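Local atomic coordinates of hypothetical protein TT1662 (Thermus thermophilus, PDB entry 1UFO), a protein that is probably a hydrolase of the alpha/beta hydrolase fold, with its natural substrate not established. Residues P75-L86 / Q148-Y159. Numbering follows the deposited sequence.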
loop_
_atom_site.group_PDB
_atom_site.type_symbol
_atom_site.label_atom_id
_atom_site.label_comp_id
_atom_site.label_asym_id
_atom_site.label_seq_id
_atom_site.Cartn_x
_atom_site.Cartn_y
_atom_site.Cartn_z
ATOM N N PRO A 75 -14.057 -15.559 31.582
ATOM C CA PRO A 75 -14.943 -16.347 30.692
ATOM C C PRO A 75 -15.835 -15.373 29.888
ATOM O O PRO A 75 -16.434 -15.747 28.919
ATOM C CB PRO A 75 -15.833 -17.139 31.672
ATOM C CG PRO A 75 -14.980 -17.278 32.807
ATOM C CD PRO A 75 -14.271 -15.953 32.984
ATOM N N ARG A 76 -15.911 -14.122 30.351
ATOM C CA ARG A 76 -16.732 -13.133 29.641
ATOM C C ARG A 76 -15.845 -12.138 28.865
ATOM O O ARG A 76 -16.293 -11.025 28.485
ATOM C CB ARG A 76 -17.582 -12.335 30.629
ATOM C CG ARG A 76 -18.558 -13.203 31.484
ATOM C CD ARG A 76 -19.610 -13.769 30.570
ATOM N NE ARG A 76 -20.570 -14.645 31.264
ATOM C CZ ARG A 76 -21.878 -14.414 31.315
ATOM N NH1 ARG A 76 -22.386 -13.344 30.725
ATOM N NH2 ARG A 76 -22.687 -15.240 31.991
ATOM N N TYR A 77 -14.614 -12.522 28.613
ATOM C CA TYR A 77 -13.705 -11.630 27.868
ATOM C C TYR A 77 -14.230 -11.124 26.547
ATOM O O TYR A 77 -14.335 -9.897 26.337
ATOM C CB TYR A 77 -12.393 -12.344 27.621
ATOM C CG TYR A 77 -11.402 -11.551 26.771
ATOM C CD1 TYR A 77 -10.879 -10.345 27.230
ATOM C CD2 TYR A 77 -10.900 -12.091 25.582
ATOM C CE1 TYR A 77 -9.836 -9.695 26.504
ATOM C CE2 TYR A 77 -9.873 -11.479 24.864
ATOM C CZ TYR A 77 -9.348 -10.270 25.343
ATOM O OH TYR A 77 -8.309 -9.652 24.657
ATOM N N VAL A 78 -14.622 -12.056 25.690
ATOM C CA VAL A 78 -15.070 -11.700 24.346
ATOM C C VAL A 78 -16.319 -10.857 24.441
ATOM O O VAL A 78 -16.450 -9.820 23.711
ATOM C CB VAL A 78 -15.311 -12.961 23.500
ATOM C CG1 VAL A 78 -16.004 -12.593 22.202
ATOM C CG2 VAL A 78 -13.985 -13.671 23.209
ATOM N N GLU A 79 -17.263 -11.284 25.302
ATOM C CA GLU A 79 -18.480 -10.516 25.480
ATOM C C GLU A 79 -18.151 -9.059 25.844
ATOM O O GLU A 79 -18.733 -8.116 25.297
ATOM C CB GLU A 79 -19.279 -11.140 26.628
ATOM C CG GLU A 79 -20.578 -10.483 26.901
ATOM C CD GLU A 79 -21.368 -11.233 27.955
ATOM O OE1 GLU A 79 -22.377 -11.760 27.557
ATOM O OE2 GLU A 79 -20.963 -11.246 29.126
ATOM N N GLU A 80 -17.253 -8.907 26.810
ATOM C CA GLU A 80 -16.905 -7.563 27.272
ATOM C C GLU A 80 -16.126 -6.749 26.211
ATOM O O GLU A 80 -16.325 -5.505 26.058
ATOM C CB GLU A 80 -16.115 -7.688 28.580
ATOM C CG GLU A 80 -17.128 -8.080 29.687
ATOM C CD GLU A 80 -16.503 -8.285 31.071
ATOM O OE1 GLU A 80 -17.232 -8.900 31.908
ATOM O OE2 GLU A 80 -15.347 -7.860 31.311
ATOM N N VAL A 81 -15.310 -7.442 25.433
ATOM C CA VAL A 81 -14.538 -6.751 24.381
ATOM C C VAL A 81 -15.525 -6.205 23.350
ATOM O O VAL A 81 -15.427 -5.019 22.953
ATOM C CB VAL A 81 -13.555 -7.747 23.712
ATOM C CG1 VAL A 81 -13.045 -7.175 22.354
ATOM C CG2 VAL A 81 -12.368 -7.976 24.611
ATOM N N TYR A 82 -16.509 -6.997 22.916
ATOM C CA TYR A 82 -17.395 -6.440 21.889
ATOM C C TYR A 82 -18.460 -5.485 22.403
ATOM O O TYR A 82 -19.016 -4.670 21.628
ATOM C CB TYR A 82 -17.974 -7.543 21.007
ATOM C CG TYR A 82 -16.880 -8.106 20.132
ATOM C CD1 TYR A 82 -16.341 -9.364 20.362
ATOM C CD2 TYR A 82 -16.306 -7.322 19.140
ATOM C CE1 TYR A 82 -15.270 -9.831 19.627
ATOM C CE2 TYR A 82 -15.174 -7.763 18.397
ATOM C CZ TYR A 82 -14.662 -9.025 18.657
ATOM O OH TYR A 82 -13.464 -9.345 18.052
ATOM N N ARG A 83 -18.731 -5.530 23.716
ATOM C CA ARG A 83 -19.614 -4.493 24.281
ATOM C C ARG A 83 -18.812 -3.157 24.288
ATOM O O ARG A 83 -19.369 -2.080 23.962
ATOM C CB ARG A 83 -20.053 -4.948 25.679
ATOM C CG ARG A 83 -20.780 -3.846 26.473
ATOM C CD ARG A 83 -21.893 -3.127 25.649
ATOM N NE ARG A 83 -22.888 -4.043 25.076
ATOM C CZ ARG A 83 -23.820 -3.696 24.190
ATOM N NH1 ARG A 83 -24.695 -4.589 23.723
ATOM N NH2 ARG A 83 -23.925 -2.430 23.735
ATOM N N VAL A 84 -17.527 -3.200 24.643
ATOM C CA VAL A 84 -16.665 -1.959 24.492
ATOM C C VAL A 84 -16.744 -1.507 22.992
ATOM O O VAL A 84 -16.962 -0.307 22.739
ATOM C CB VAL A 84 -15.201 -2.249 24.773
ATOM C CG1 VAL A 84 -14.285 -1.017 24.318
ATOM C CG2 VAL A 84 -14.967 -2.455 26.319
ATOM N N ALA A 85 -16.628 -2.420 22.026
ATOM C CA ALA A 85 -16.699 -2.031 20.595
ATOM C C ALA A 85 -18.016 -1.397 20.200
ATOM O O ALA A 85 -18.034 -0.379 19.494
ATOM C CB ALA A 85 -16.471 -3.259 19.717
ATOM N N LEU A 86 -19.115 -1.962 20.689
ATOM C CA LEU A 86 -20.427 -1.378 20.357
ATOM C C LEU A 86 -20.590 0.045 20.971
ATOM O O LEU A 86 -21.225 0.907 20.337
ATOM C CB LEU A 86 -21.534 -2.351 20.862
ATOM C CG LEU A 86 -21.659 -3.583 19.948
ATOM C CD1 LEU A 86 -22.479 -4.595 20.737
ATOM C CD2 LEU A 86 -22.351 -3.236 18.627
ATOM N N GLN A 148 -15.430 -19.320 26.387
ATOM C CA GLN A 148 -16.091 -18.020 26.434
ATOM C C GLN A 148 -17.575 -18.196 26.432
ATOM O O GLN A 148 -18.110 -19.012 25.682
ATOM C CB GLN A 148 -15.726 -17.147 25.238
ATOM C CG GLN A 148 -14.274 -16.762 25.295
ATOM C CD GLN A 148 -13.960 -15.876 26.504
ATOM O OE1 GLN A 148 -14.478 -14.807 26.603
ATOM N NE2 GLN A 148 -13.098 -16.349 27.408
ATOM N N VAL A 149 -18.238 -17.388 27.247
ATOM C CA VAL A 149 -19.686 -17.420 27.330
ATOM C C VAL A 149 -20.179 -16.051 26.819
ATOM O O VAL A 149 -19.687 -15.014 27.269
ATOM C CB VAL A 149 -20.094 -17.613 28.786
ATOM C CG1 VAL A 149 -21.571 -17.218 29.010
ATOM C CG2 VAL A 149 -19.870 -19.079 29.146
ATOM N N VAL A 150 -21.116 -16.051 25.888
ATOM C CA VAL A 150 -21.593 -14.731 25.392
ATOM C C VAL A 150 -23.102 -14.739 25.512
ATOM O O VAL A 150 -23.763 -15.587 24.883
ATOM C CB VAL A 150 -21.155 -14.558 23.934
ATOM C CG1 VAL A 150 -21.670 -13.219 23.348
ATOM C CG2 VAL A 150 -19.607 -14.607 23.890
ATOM N N GLU A 151 -23.614 -13.799 26.315
ATOM C CA GLU A 151 -25.061 -13.700 26.525
ATOM C C GLU A 151 -25.648 -12.401 26.005
ATOM O O GLU A 151 -26.831 -12.380 25.611
ATOM C CB GLU A 151 -25.374 -13.829 27.997
ATOM C CG GLU A 151 -25.034 -15.227 28.486
ATOM C CD GLU A 151 -25.656 -15.446 29.780
ATOM O OE1 GLU A 151 -25.174 -14.923 30.829
ATOM O OE2 GLU A 151 -26.692 -16.125 29.733
ATOM N N ASP A 152 -24.799 -11.375 25.976
ATOM C CA ASP A 152 -25.173 -10.006 25.532
ATOM C C ASP A 152 -25.783 -10.119 24.126
ATOM O O ASP A 152 -25.087 -10.449 23.140
ATOM C CB ASP A 152 -23.896 -9.166 25.527
ATOM C CG ASP A 152 -24.138 -7.681 25.218
ATOM O OD1 ASP A 152 -24.988 -7.439 24.378
ATOM O OD2 ASP A 152 -23.443 -6.861 25.843
ATOM N N PRO A 153 -27.064 -9.777 23.965
ATOM C CA PRO A 153 -27.715 -9.899 22.650
ATOM C C PRO A 153 -27.042 -9.080 21.547
ATOM O O PRO A 153 -27.034 -9.486 20.388
ATOM C CB PRO A 153 -29.164 -9.440 22.936
ATOM C CG PRO A 153 -29.283 -9.809 24.413
ATOM C CD PRO A 153 -28.035 -9.361 25.011
ATOM N N GLY A 154 -26.515 -7.925 21.938
ATOM C CA GLY A 154 -25.833 -7.105 20.941
ATOM C C GLY A 154 -24.576 -7.753 20.443
ATOM O O GLY A 154 -24.244 -7.574 19.272
ATOM N N VAL A 155 -23.852 -8.464 21.326
ATOM C CA VAL A 155 -22.626 -9.111 20.873
ATOM C C VAL A 155 -23.008 -10.367 20.063
ATOM O O VAL A 155 -22.325 -10.670 19.060
ATOM C CB VAL A 155 -21.743 -9.497 22.076
ATOM C CG1 VAL A 155 -20.528 -10.297 21.584
ATOM C CG2 VAL A 155 -21.300 -8.237 22.797
ATOM N N LEU A 156 -24.073 -11.077 20.465
ATOM C CA LEU A 156 -24.452 -12.257 19.680
ATOM C C LEU A 156 -24.800 -11.832 18.253
ATOM O O LEU A 156 -24.531 -12.527 17.310
ATOM C CB LEU A 156 -25.651 -13.050 20.340
ATOM C CG LEU A 156 -25.257 -13.657 21.707
ATOM C CD1 LEU A 156 -26.454 -14.079 22.531
ATOM C CD2 LEU A 156 -24.303 -14.833 21.440
ATOM N N ALA A 157 -25.441 -10.663 18.112
ATOM C CA ALA A 157 -25.797 -10.170 16.803
ATOM C C ALA A 157 -24.622 -9.942 15.907
ATOM O O ALA A 157 -24.730 -10.130 14.698
ATOM C CB ALA A 157 -26.609 -8.878 16.913
ATOM N N LEU A 158 -23.488 -9.507 16.489
ATOM C CA LEU A 158 -22.266 -9.280 15.719
ATOM C C LEU A 158 -21.711 -10.592 15.181
ATOM O O LEU A 158 -21.122 -10.595 14.127
ATOM C CB LEU A 158 -21.156 -8.612 16.592
ATOM C CG LEU A 158 -21.394 -7.244 17.107
ATOM C CD1 LEU A 158 -20.283 -6.708 17.895
ATOM C CD2 LEU A 158 -21.652 -6.373 15.850
ATOM N N TYR A 159 -21.871 -11.700 15.920
ATOM C CA TYR A 159 -21.383 -12.988 15.443
ATOM C C TYR A 159 -22.339 -13.579 14.411
ATOM O O TYR A 159 -21.949 -14.205 13.446
ATOM C CB TYR A 159 -21.160 -13.944 16.644
ATOM C CG TYR A 159 -19.822 -13.799 17.306
ATOM C CD1 TYR A 159 -19.592 -12.857 18.333
ATOM C CD2 TYR A 159 -18.710 -14.537 16.837
ATOM C CE1 TYR A 159 -18.316 -12.636 18.875
ATOM C CE2 TYR A 159 -17.442 -14.319 17.373
ATOM C CZ TYR A 159 -17.229 -13.374 18.384
ATOM O OH TYR A 159 -16.006 -13.099 18.853
HETATM O O HOH W 1 -17.109 -13.871 26.376
#
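Val155 is the knob of the tightly packed part, set among Glu79, Tyr82, Arg83 and Leu86 where the opening turns of helix 77-103 cross helix 153-160; the axes of 77-86 and 153-159 lie 9.2 Å apart at 90°. Both Val155 methyls press on Tyr82 CB, CG1 at 3.8 Å, and Leu158 CD1 meets Leu86 tip to tip. Tyr159 turns its ring edge toward the face of Tyr82 in an offset T-shaped pair, planes 85° apart; both hydroxyls are hydrogen-bonded to the Met142 backbone. In this alpha/beta hydrolase fold the contact joins helix 77-103 to the loop and helix after strand 132-135; Leu114 and Leu121 of helix 114-124 touch Tyr82 and Leu158.

The more open side, with Arg83 and Glu151 exposed and Arg76 partly so, is polar but firmly bonded. Glu79, CG anti to its backbone N (chi1 -178°), brings OE1 2.7 Å from Glu151 N, nearly end-on, and 2.9 Å from Asp152 N, on its anti side, the two displaced to opposite faces. Arg76 NH1 donates in the guanidinium plane to Glu79 OE2, and Arg76 NH2 meets Glu151 OE1 at 2.8 Å from above the Glu151 carboxylate. Arg83 grips Asp152 side-on, nearly coplanar: NE meets OD2 at 3.0 Å and NH1 meets OD1 at 2.9 Å. OD1 also accepts weak N-cap bonds from Gly154 and Val155.

Gln148 OE1 accepts from Val78 N at 2.9 Å, and a water that accepts from Glu79 N lies close to Gln148 OE1 and Val149 O. Side-chain acceptors thus serve amides at both helix starts, and the arginines would be expected to favour ionised Glu79 and Asp152.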